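Local coordinates for M152 protein (Murid herpesvirus 1, PDB 4G59) that is an MHC class I-like viral glycoprotein that probably helps the virus evade host immunity by binding a host protein, at residues V95-R100 / V110-D115; F35-N40 / E76-V81; F106-L111 / S152-L157; Y82-N87 / D143-Y148. One frame throughout, in Å; residues are numbered along the deposited sequence.

Interaction 1: V95-R100 / V110-D115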
# COMPACT_ATOMS: atom_id res chain seq x y z
N VAL B 95 -0.40 13.66 -4.08
CA VAL B 95 -1.82 13.74 -4.39
C VAL B 95 -2.21 12.56 -5.27
O VAL B 95 -1.36 12.03 -6.01
CB VAL B 95 -2.17 15.08 -5.13
CG1 VAL B 95 -1.35 15.24 -6.39
CG2 VAL B 95 -3.64 15.14 -5.48
N VAL B 96 -3.46 12.11 -5.18
CA VAL B 96 -3.93 11.04 -6.09
C VAL B 96 -5.16 11.48 -6.87
O VAL B 96 -6.08 12.09 -6.31
CB VAL B 96 -4.27 9.71 -5.33
CG1 VAL B 96 -4.61 8.58 -6.33
CG2 VAL B 96 -3.13 9.28 -4.43
N PHE B 97 -5.20 11.13 -8.15
CA PHE B 97 -6.44 11.24 -8.93
C PHE B 97 -6.92 9.88 -9.39
O PHE B 97 -6.16 9.09 -9.96
CB PHE B 97 -6.26 12.18 -10.13
CG PHE B 97 -6.34 13.63 -9.75
CD1 PHE B 97 -7.58 14.29 -9.76
CD2 PHE B 97 -5.21 14.32 -9.35
CE1 PHE B 97 -7.67 15.62 -9.40
CE2 PHE B 97 -5.32 15.67 -8.98
CZ PHE B 97 -6.56 16.32 -9.01
N GLU B 98 -8.20 9.62 -9.16
CA GLU B 98 -8.81 8.34 -9.51
C GLU B 98 -9.95 8.55 -10.50
O GLU B 98 -10.94 9.22 -10.19
CB GLU B 98 -9.35 7.72 -8.24
CG GLU B 98 -9.78 6.30 -8.35
CD GLU B 98 -9.79 5.63 -7.01
OE1 GLU B 98 -8.80 5.79 -6.26
OE2 GLU B 98 -10.81 4.96 -6.70
N TYR B 99 -9.80 7.99 -11.71
CA TYR B 99 -10.87 8.04 -12.71
C TYR B 99 -11.58 6.69 -12.81
O TYR B 99 -11.01 5.73 -13.32
CB TYR B 99 -10.30 8.41 -14.07
CG TYR B 99 -9.60 9.76 -14.12
CD1 TYR B 99 -10.26 10.90 -14.57
CD2 TYR B 99 -8.28 9.88 -13.71
CE1 TYR B 99 -9.61 12.13 -14.62
CE2 TYR B 99 -7.63 11.08 -13.76
CZ TYR B 99 -8.29 12.21 -14.21
OH TYR B 99 -7.60 13.40 -14.25
N ARG B 100 -12.81 6.61 -12.32
CA ARG B 100 -13.55 5.36 -12.45
C ARG B 100 -14.48 5.47 -13.65
O ARG B 100 -15.47 6.21 -13.60
CB ARG B 100 -14.33 5.06 -11.17
CG ARG B 100 -14.90 3.66 -11.14
CD ARG B 100 -15.29 3.24 -9.73
NE ARG B 100 -16.31 2.20 -9.73
CZ ARG B 100 -17.60 2.45 -9.89
NH1 ARG B 100 -18.02 3.70 -10.08
NH2 ARG B 100 -18.48 1.46 -9.88
N VAL B 110 -14.53 11.08 -11.04
CA VAL B 110 -13.17 11.46 -10.69
C VAL B 110 -13.05 11.72 -9.19
O VAL B 110 -13.79 12.53 -8.63
CB VAL B 110 -12.70 12.69 -11.49
CG1 VAL B 110 -11.22 12.99 -11.25
CG2 VAL B 110 -12.96 12.47 -12.97
N LEU B 111 -12.13 11.01 -8.54
CA LEU B 111 -11.85 11.26 -7.13
C LEU B 111 -10.46 11.86 -6.96
O LEU B 111 -9.53 11.51 -7.69
CB LEU B 111 -11.94 9.96 -6.33
CG LEU B 111 -13.29 9.27 -6.28
CD1 LEU B 111 -13.14 7.90 -5.63
CD2 LEU B 111 -14.24 10.11 -5.49
N GLN B 112 -10.32 12.75 -5.98
CA GLN B 112 -9.05 13.38 -5.66
C GLN B 112 -8.78 13.10 -4.19
O GLN B 112 -9.64 13.36 -3.34
CB GLN B 112 -9.13 14.90 -5.87
CG GLN B 112 -7.81 15.67 -5.75
CD GLN B 112 -8.00 17.20 -5.78
OE1 GLN B 112 -9.09 17.70 -6.06
NE2 GLN B 112 -6.94 17.94 -5.47
N MET B 113 -7.60 12.55 -3.88
CA MET B 113 -7.24 12.30 -2.49
C MET B 113 -5.90 12.90 -2.10
O MET B 113 -4.93 12.89 -2.88
CB MET B 113 -7.24 10.80 -2.17
CG MET B 113 -8.58 10.12 -2.34
SD MET B 113 -8.77 9.41 -3.98
CE MET B 113 -9.78 7.98 -3.56
N MET B 114 -5.85 13.43 -0.88
CA MET B 114 -4.58 13.86 -0.28
C MET B 114 -4.42 13.26 1.10
O MET B 114 -5.33 13.38 1.93
CB MET B 114 -4.49 15.39 -0.18
CG MET B 114 -4.08 16.07 -1.48
SD MET B 114 -3.60 17.81 -1.35
CE MET B 114 -3.48 18.09 -3.11
N ASP B 115 -3.29 12.60 1.34
CA ASP B 115 -2.97 12.10 2.68
C ASP B 115 -4.05 11.19 3.29
O ASP B 115 -4.40 11.34 4.47
CB ASP B 115 -2.63 13.27 3.62
CG ASP B 115 -1.42 14.05 3.15
OD1 ASP B 115 -0.67 13.53 2.30
OD2 ASP B 115 -1.18 15.17 3.64
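V110 packs on the ring of Y99 where strands 95-103 and 106-114 run side by side in an antiparallel beta hairpin. V110 CG1 lies over the ring face toward its rim, 4.2 Å from the Y99 centroid, and V110 CG2 comes within 3.5 Å of Y99 CD1. L111 and E98 form a hydrogen-bonded pair, L111 N to E98 O and E98 N to L111 O both measuring 2.7 Å; their side chains run together on the other face of the sheet. Q112 makes a non-hydrogen-bonded pair with F97. With CG anti to the backbone N (chi1 -172°), Q112 sets that carbon 3.9 Å from the F97 ring centroid, over its face. M113 and V96 bond in both directions, V96 N reaching M113 O at 2.8 Å, and the bent chain of M113 brings CE to 3.6 Å from E98 OE1. M114 CE then meets V95 CG2 at 3.8 Å, on the face of F97 and Y99. Four backbone bonds, all straighter than 160° at the hydrogen, thus join the strands, and the face turned to helix 68-89 combines aromatic and aliphatic surface with the polar ends of Y99, bonded to Q77, and Q112.

Interaction 2: F35-N40 / E76-V81; sequences FRHSIN and EQERFV
H37 and F35, two residues apart on one strand, both receive E78 of the helix, each in a different way. The polar contact is a single hydrogen bond from H37 NE2 to E78 OE1, 2.8 Å long with 158° at the hydrogen. It uses the anti lone pair of the carboxylate oxygen, which lies almost in the imidazole plane, and ring and carboxylate are nearly coplanar. A second bond, between H37 ND1 and S27 OG, helps fix the rotation of the imidazole, and the carboxylate probably makes that ring more basic. The CH-pi contact belongs to the same glutamate: with CG anti to the carbonyl carbon (chi1 -71°), E78 sets that atom over the centre of the F35 ring, 3.6 Å from the centroid. The carboxylate runs on past the CD2 rim of the ring, its plane 3° from the ring plane, with E78 CD 3.7 Å from F35 CD2. Apolar packing completes the contact, with V81 CB at the ring edge, 3.9 Å from F35 CE1. The helical turn itself lies beside the ring tip, E78 O standing 3.7 Å from F35 CZ. In the MHC class I-like platform this sets helix 68-89 across strand 34-40 of the eight-stranded sheet; F74 of the same helix stacks on H37, while V81 also rests on R29 of strand 22-31 and on V95 and F97 of strand 95-103.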
# COMPACT_ATOMS: atom_id res chain seq x y z
N PHE B 35 5.60 9.33 -10.54
CA PHE B 35 4.20 8.92 -10.56
C PHE B 35 4.06 7.40 -10.50
O PHE B 35 4.88 6.66 -11.06
CB PHE B 35 3.49 9.44 -11.83
CG PHE B 35 3.42 10.95 -11.93
CD1 PHE B 35 2.23 11.62 -11.67
CD2 PHE B 35 4.54 11.70 -12.30
CE1 PHE B 35 2.16 13.01 -11.76
CE2 PHE B 35 4.47 13.10 -12.40
CZ PHE B 35 3.30 13.75 -12.13
N ARG B 36 3.03 6.93 -9.82
CA ARG B 36 2.65 5.54 -9.95
C ARG B 36 1.30 5.56 -10.67
O ARG B 36 0.34 6.16 -10.17
CB ARG B 36 2.54 4.85 -8.59
CG ARG B 36 2.30 3.32 -8.67
CD ARG B 36 1.70 2.78 -7.38
NE ARG B 36 0.40 3.40 -7.17
CZ ARG B 36 -0.14 3.63 -5.98
NH1 ARG B 36 0.51 3.26 -4.88
NH2 ARG B 36 -1.34 4.23 -5.89
N HIS B 37 1.25 4.95 -11.85
CA HIS B 37 -0.01 4.81 -12.57
C HIS B 37 -0.48 3.35 -12.53
O HIS B 37 0.33 2.41 -12.51
CB HIS B 37 0.15 5.26 -14.04
CG HIS B 37 0.67 6.66 -14.21
ND1 HIS B 37 -0.09 7.78 -13.91
CD2 HIS B 37 1.85 7.12 -14.70
CE1 HIS B 37 0.61 8.86 -14.19
NE2 HIS B 37 1.79 8.49 -14.67
N SER B 38 -1.80 3.15 -12.52
CA SER B 38 -2.34 1.79 -12.50
C SER B 38 -3.75 1.77 -13.06
O SER B 38 -4.52 2.72 -12.89
CB SER B 38 -2.40 1.24 -11.09
OG SER B 38 -3.32 2.01 -10.34
N ILE B 39 -4.08 0.67 -13.73
CA ILE B 39 -5.47 0.44 -14.16
C ILE B 39 -5.99 -0.85 -13.52
O ILE B 39 -5.24 -1.83 -13.38
CB ILE B 39 -5.56 0.28 -15.67
CG1 ILE B 39 -4.94 1.48 -16.37
CG2 ILE B 39 -7.00 0.07 -16.09
CD1 ILE B 39 -4.51 1.17 -17.79
N ASN B 40 -7.26 -0.85 -13.13
CA ASN B 40 -7.89 -2.08 -12.68
C ASN B 40 -9.36 -2.11 -13.08
O ASN B 40 -9.92 -1.08 -13.47
CB ASN B 40 -7.70 -2.30 -11.17
CG ASN B 40 -8.43 -1.25 -10.33
OD1 ASN B 40 -9.60 -1.45 -9.96
ND2 ASN B 40 -7.74 -0.14 -10.02
N GLU B 76 -0.97 12.62 -19.95
CA GLU B 76 -1.75 13.82 -19.65
C GLU B 76 -1.82 14.07 -18.16
O GLU B 76 -1.66 15.21 -17.72
CB GLU B 76 -3.16 13.75 -20.25
CG GLU B 76 -4.13 14.85 -19.77
CD GLU B 76 -3.67 16.28 -20.10
OE1 GLU B 76 -2.73 16.45 -20.90
OE2 GLU B 76 -4.26 17.24 -19.55
N GLN B 77 -2.05 13.02 -17.36
CA GLN B 77 -2.13 13.20 -15.91
C GLN B 77 -0.82 13.75 -15.36
O GLN B 77 -0.82 14.53 -14.43
CB GLN B 77 -2.51 11.91 -15.16
CG GLN B 77 -3.84 11.28 -15.55
CD GLN B 77 -5.01 12.26 -15.55
OE1 GLN B 77 -5.27 12.95 -14.57
NE2 GLN B 77 -5.74 12.28 -16.66
N GLU B 78 0.30 13.35 -15.96
CA GLU B 78 1.59 13.82 -15.46
C GLU B 78 1.75 15.33 -15.65
O GLU B 78 2.14 16.05 -14.72
CB GLU B 78 2.74 13.02 -16.08
CG GLU B 78 2.81 11.59 -15.55
CD GLU B 78 4.08 10.87 -15.89
OE1 GLU B 78 4.10 9.64 -15.75
OE2 GLU B 78 5.07 11.53 -16.28
N ARG B 79 1.42 15.80 -16.86
CA ARG B 79 1.31 17.22 -17.15
C ARG B 79 0.29 17.91 -16.24
O ARG B 79 0.60 18.90 -15.59
CB ARG B 79 0.92 17.44 -18.61
CG ARG B 79 1.23 18.83 -19.12
CD ARG B 79 0.38 19.22 -20.31
NE ARG B 79 -1.05 19.03 -20.07
CZ ARG B 79 -1.82 19.87 -19.39
NH1 ARG B 79 -1.30 20.97 -18.86
NH2 ARG B 79 -3.11 19.62 -19.23
N PHE B 80 -0.94 17.40 -16.21
CA PHE B 80 -2.01 18.05 -15.46
C PHE B 80 -1.69 18.21 -13.97
O PHE B 80 -1.91 19.27 -13.39
CB PHE B 80 -3.33 17.27 -15.63
CG PHE B 80 -4.42 17.69 -14.66
CD1 PHE B 80 -4.97 18.97 -14.71
CD2 PHE B 80 -4.91 16.80 -13.70
CE1 PHE B 80 -5.98 19.35 -13.80
CE2 PHE B 80 -5.93 17.17 -12.80
CZ PHE B 80 -6.46 18.45 -12.85
N VAL B 81 -1.18 17.15 -13.36
CA VAL B 81 -0.93 17.12 -11.92
C VAL B 81 0.28 18.01 -11.59
O VAL B 81 0.34 18.61 -10.50
CB VAL B 81 -0.74 15.66 -11.39
CG1 VAL B 81 -0.40 15.65 -9.93
CG2 VAL B 81 -2.01 14.83 -11.63

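Interaction 3: F106-L111 / S152-L157; sequences FECTVL and SGISIL
F106 meets I154 and L157 because its CG stands anti to the backbone N (chi1 -169°), which directs the ring toward them. I154 answers with CG1 anti to the carbonyl carbon (chi1 -65°) and CG2 anti to the backbone N, and its chi2 of 168° extends CD1 onward from CG1. CG2 of I154 comes in at the edge of the phenyl ring, in its plane, 3.7 Å from F106 CE2. The other branch passes to V110, I154 CD1 lying 4.0 Å from V110 CG2. L157, one helical turn later, crosses F106 at about a right angle: L157 CB is 3.8 Å from F106 CZ, and its backbone carbon L157 C is closer still, 3.5 Å from F106 CE1. Between F106 and V110 on the strand sits C108, whose SG approaches I154 CG2 at 4.2 Å and is tied by a disulfide to C101 of the adjoining strand. L157 also touches C101, as well as F73 of helix 68-89, and I154 leans on Y99, which brings both strands of the hairpin under this short helix. No hydrogen bond spans the two segments, and the union rests on aliphatic, aromatic and sulfur surfaces in van der Waals contact beside the C101-C108 disulfide.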
# COMPACT_ATOMS: atom_id res chain seq x y z
N PHE B 106 -20.50 5.71 -22.01
CA PHE B 106 -19.36 6.40 -21.41
C PHE B 106 -19.71 7.27 -20.20
O PHE B 106 -20.57 8.13 -20.27
CB PHE B 106 -18.59 7.25 -22.42
CG PHE B 106 -17.29 7.75 -21.88
CD1 PHE B 106 -16.16 6.95 -21.97
CD2 PHE B 106 -17.20 8.97 -21.22
CE1 PHE B 106 -14.95 7.37 -21.44
CE2 PHE B 106 -16.00 9.41 -20.68
CZ PHE B 106 -14.86 8.59 -20.80
N GLU B 107 -19.01 7.04 -19.10
CA GLU B 107 -19.22 7.81 -17.89
C GLU B 107 -18.02 7.71 -16.94
O GLU B 107 -17.54 6.60 -16.65
CB GLU B 107 -20.48 7.34 -17.17
CG GLU B 107 -20.83 8.16 -15.94
CD GLU B 107 -22.11 7.69 -15.30
OE1 GLU B 107 -22.57 6.57 -15.64
OE2 GLU B 107 -22.67 8.45 -14.46
N CYS B 108 -17.54 8.85 -16.46
CA CYS B 108 -16.46 8.86 -15.48
C CYS B 108 -16.89 9.41 -14.14
O CYS B 108 -17.76 10.26 -14.05
CB CYS B 108 -15.25 9.64 -15.98
SG CYS B 108 -14.15 8.63 -16.95
N THR B 109 -16.26 8.89 -13.09
CA THR B 109 -16.27 9.55 -11.79
C THR B 109 -14.81 9.84 -11.44
O THR B 109 -13.95 8.97 -11.54
CB THR B 109 -16.91 8.67 -10.71
OG1 THR B 109 -18.31 8.56 -10.97
CG2 THR B 109 -16.73 9.31 -9.35
N VAL B 110 -14.53 11.08 -11.04
CA VAL B 110 -13.17 11.46 -10.69
C VAL B 110 -13.05 11.72 -9.19
O VAL B 110 -13.79 12.53 -8.63
CB VAL B 110 -12.70 12.69 -11.49
CG1 VAL B 110 -11.22 12.99 -11.25
CG2 VAL B 110 -12.96 12.47 -12.97
N LEU B 111 -12.13 11.01 -8.54
CA LEU B 111 -11.85 11.26 -7.13
C LEU B 111 -10.46 11.86 -6.96
O LEU B 111 -9.53 11.51 -7.69
CB LEU B 111 -11.94 9.96 -6.33
CG LEU B 111 -13.29 9.27 -6.28
CD1 LEU B 111 -13.14 7.90 -5.63
CD2 LEU B 111 -14.24 10.11 -5.49
N SER B 152 -8.39 16.03 -15.66
CA SER B 152 -8.11 16.42 -17.04
C SER B 152 -8.09 15.16 -17.88
O SER B 152 -8.11 14.07 -17.33
CB SER B 152 -6.76 17.14 -17.10
OG SER B 152 -6.42 17.58 -18.40
N GLY B 153 -8.07 15.30 -19.20
CA GLY B 153 -7.75 14.18 -20.09
C GLY B 153 -8.84 13.16 -20.43
O GLY B 153 -8.58 12.20 -21.19
N ILE B 154 -10.03 13.35 -19.89
CA ILE B 154 -11.12 12.40 -20.08
C ILE B 154 -11.50 12.19 -21.55
O ILE B 154 -11.93 11.09 -21.94
CB ILE B 154 -12.35 12.77 -19.24
CG1 ILE B 154 -12.01 12.67 -17.76
CG2 ILE B 154 -13.51 11.85 -19.53
CD1 ILE B 154 -13.05 13.28 -16.88
N SER B 155 -11.33 13.21 -22.38
CA SER B 155 -11.60 13.08 -23.81
C SER B 155 -10.76 11.96 -24.46
O SER B 155 -11.20 11.33 -25.42
CB SER B 155 -11.31 14.39 -24.54
OG SER B 155 -10.08 14.29 -25.26
N ILE B 156 -9.56 11.73 -23.94
CA ILE B 156 -8.74 10.63 -24.46
C ILE B 156 -9.49 9.30 -24.28
O ILE B 156 -9.44 8.43 -25.15
CB ILE B 156 -7.41 10.56 -23.75
CG1 ILE B 156 -6.62 11.84 -24.01
CG2 ILE B 156 -6.62 9.36 -24.22
CD1 ILE B 156 -5.38 11.98 -23.12
N LEU B 157 -10.19 9.19 -23.15
CA LEU B 157 -10.95 8.00 -22.79
C LEU B 157 -12.28 7.98 -23.55
O LEU B 157 -12.64 6.95 -24.13
CB LEU B 157 -11.18 7.94 -21.27
CG LEU B 157 -10.18 7.25 -20.32
CD1 LEU B 157 -8.74 7.19 -20.84
CD2 LEU B 157 -10.23 7.89 -18.94

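Interaction 4: Y82-N87 / D143-Y148; sequences YEYIMN and DDIARY
Y84 and Y148 stack ring on ring between two helices; the axes of segments 82-87 and 143-148 are antiparallel and 11.6 Å apart at closest approach. The stack is offset: the centroids lie 4.3 Å from each other and the planes differ by 15°. The displacement leaves Y84 CD1 over one face of the Y148 ring, toward its rim and 3.2 Å from Y148 CG, a tight approach. Seen from the other partner, Y148 CB covers a face of the Y84 ring at 3.6 Å from its centroid, a CH-pi contact that adds to the stack. The two side chains slide past each other in opposite directions, each reaching across from its own helix: Y84 has CG anti to the backbone N (chi1 176°), whereas Y148 has CG anti to the carbonyl carbon (chi1 -82°). I145, one turn before Y148, meets the phenol end of Y84, with Y84 OH 3.8 Å from I145 CG1 and equally far from I145 CA. That hydroxyl also comes close to the side-chain amide of Q112 in the sheet below, its main polar neighbour. The contact thus sets helix 142-148 beside the C-terminal part of helix 68-89, where V88 touches both D144 and Y148; on its other flanks I145 meets P134 and V140, and A146 rests against V128 and T130 of the outermost strand 128-130.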
# COMPACT_ATOMS: atom_id res chain seq x y z
N TYR B 82 1.22 18.11 -12.53
CA TYR B 82 2.37 19.00 -12.37
C TYR B 82 1.94 20.46 -12.34
O TYR B 82 2.31 21.19 -11.42
CB TYR B 82 3.41 18.76 -13.46
CG TYR B 82 4.47 19.84 -13.54
CD1 TYR B 82 5.46 19.93 -12.58
CD2 TYR B 82 4.47 20.77 -14.58
CE1 TYR B 82 6.43 20.92 -12.64
CE2 TYR B 82 5.44 21.76 -14.65
CZ TYR B 82 6.41 21.83 -13.67
OH TYR B 82 7.37 22.81 -13.73
N GLU B 83 1.16 20.90 -13.33
CA GLU B 83 0.61 22.26 -13.32
C GLU B 83 -0.15 22.53 -12.03
O GLU B 83 0.10 23.52 -11.36
CB GLU B 83 -0.32 22.52 -14.51
CG GLU B 83 0.23 22.14 -15.87
CD GLU B 83 1.41 22.99 -16.30
OE1 GLU B 83 1.34 24.22 -16.14
OE2 GLU B 83 2.40 22.41 -16.80
N TYR B 84 -1.08 21.63 -11.69
CA TYR B 84 -1.94 21.81 -10.53
C TYR B 84 -1.12 22.05 -9.27
O TYR B 84 -1.37 23.03 -8.55
CB TYR B 84 -2.81 20.57 -10.33
CG TYR B 84 -3.68 20.57 -9.09
CD1 TYR B 84 -4.21 21.74 -8.57
CD2 TYR B 84 -3.98 19.38 -8.44
CE1 TYR B 84 -5.02 21.72 -7.45
CE2 TYR B 84 -4.78 19.36 -7.31
CZ TYR B 84 -5.29 20.52 -6.82
OH TYR B 84 -6.09 20.50 -5.70
N ILE B 85 -0.15 21.18 -9.03
CA ILE B 85 0.69 21.25 -7.84
C ILE B 85 1.48 22.57 -7.77
O ILE B 85 1.47 23.25 -6.73
CB ILE B 85 1.63 20.03 -7.75
CG1 ILE B 85 0.90 18.83 -7.16
CG2 ILE B 85 2.86 20.35 -6.90
CD1 ILE B 85 0.39 19.07 -5.75
N MET B 86 2.15 22.92 -8.86
CA MET B 86 2.94 24.16 -8.92
C MET B 86 2.08 25.42 -8.78
O MET B 86 2.37 26.28 -7.96
CB MET B 86 3.78 24.22 -10.20
CG MET B 86 4.86 23.13 -10.32
SD MET B 86 5.99 23.01 -8.91
CE MET B 86 7.05 24.43 -9.20
N ASN B 87 1.02 25.53 -9.59
CA ASN B 87 0.15 26.71 -9.60
C ASN B 87 -0.74 26.93 -8.37
O ASN B 87 -1.10 28.06 -8.07
CB ASN B 87 -0.75 26.71 -10.85
CG ASN B 87 0.04 26.69 -12.14
OD1 ASN B 87 1.26 26.86 -12.14
ND2 ASN B 87 -0.66 26.48 -13.25
N ASP B 143 -12.16 26.65 -3.70
CA ASP B 143 -12.62 26.83 -5.08
C ASP B 143 -11.62 26.20 -6.04
O ASP B 143 -12.00 25.48 -6.98
CB ASP B 143 -12.76 28.32 -5.44
CG ASP B 143 -13.76 29.04 -4.57
OD1 ASP B 143 -14.95 28.69 -4.64
OD2 ASP B 143 -13.35 29.98 -3.85
N ASP B 144 -10.35 26.49 -5.81
CA ASP B 144 -9.26 25.99 -6.63
C ASP B 144 -9.15 24.45 -6.59
O ASP B 144 -8.93 23.80 -7.63
CB ASP B 144 -7.94 26.62 -6.18
CG ASP B 144 -7.57 27.83 -7.01
OD1 ASP B 144 -8.12 27.95 -8.13
OD2 ASP B 144 -6.72 28.63 -6.55
N ILE B 145 -9.31 23.88 -5.40
CA ILE B 145 -9.27 22.43 -5.22
C ILE B 145 -10.43 21.73 -5.95
O ILE B 145 -10.25 20.71 -6.61
CB ILE B 145 -9.31 22.07 -3.74
CG1 ILE B 145 -8.02 22.54 -3.07
CG2 ILE B 145 -9.54 20.57 -3.55
CD1 ILE B 145 -8.11 22.59 -1.57
N ALA B 146 -11.62 22.31 -5.82
CA ALA B 146 -12.80 21.78 -6.48
C ALA B 146 -12.64 21.82 -7.99
O ALA B 146 -13.02 20.88 -8.70
CB ALA B 146 -14.03 22.57 -6.05
N ARG B 147 -12.07 22.91 -8.50
CA ARG B 147 -12.01 23.09 -9.95
C ARG B 147 -11.01 22.10 -10.55
O ARG B 147 -11.20 21.58 -11.67
CB ARG B 147 -11.74 24.57 -10.33
CG ARG B 147 -10.29 24.96 -10.66
CD ARG B 147 -10.11 26.49 -10.95
NE ARG B 147 -10.38 27.35 -9.78
CZ ARG B 147 -11.47 28.11 -9.63
NH1 ARG B 147 -12.42 28.12 -10.56
NH2 ARG B 147 -11.63 28.85 -8.54
N TYR B 148 -9.96 21.79 -9.79
CA TYR B 148 -9.00 20.79 -10.23
C TYR B 148 -9.51 19.37 -10.01
O TYR B 148 -9.02 18.41 -10.64
CB TYR B 148 -7.64 21.03 -9.60
CG TYR B 148 -6.86 22.08 -10.35
CD1 TYR B 148 -6.08 21.74 -11.45
CD2 TYR B 148 -6.91 23.42 -9.97
CE1 TYR B 148 -5.37 22.70 -12.15
CE2 TYR B 148 -6.21 24.39 -10.67
CZ TYR B 148 -5.44 24.03 -11.75
OH TYR B 148 -4.74 24.99 -12.45

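Interactions 1 to 4 form a continuous region of the MHC class I-like platform. Interaction 1 is part of the floor, and helix 68-89 lies over it, supplying one segment each to interactions 2 and 4. Y99 is a junction: its OH bonds Q77 OE1 of interaction 2, at a doubtfully short distance, and lies 3.1 Å from S152 N of interaction 3. Interaction 3 shares V110 and L111 with interaction 1, and its S152 bonds E76 of interaction 2. F80 joins interaction 2 to interaction 4, F80 CE1 lying 3.4 Å from Y148 CD1. Interactions 3 and 4 have centres about 17 Å apart. Past the paired strands, D115 makes a salt bridge with the chain of another protein.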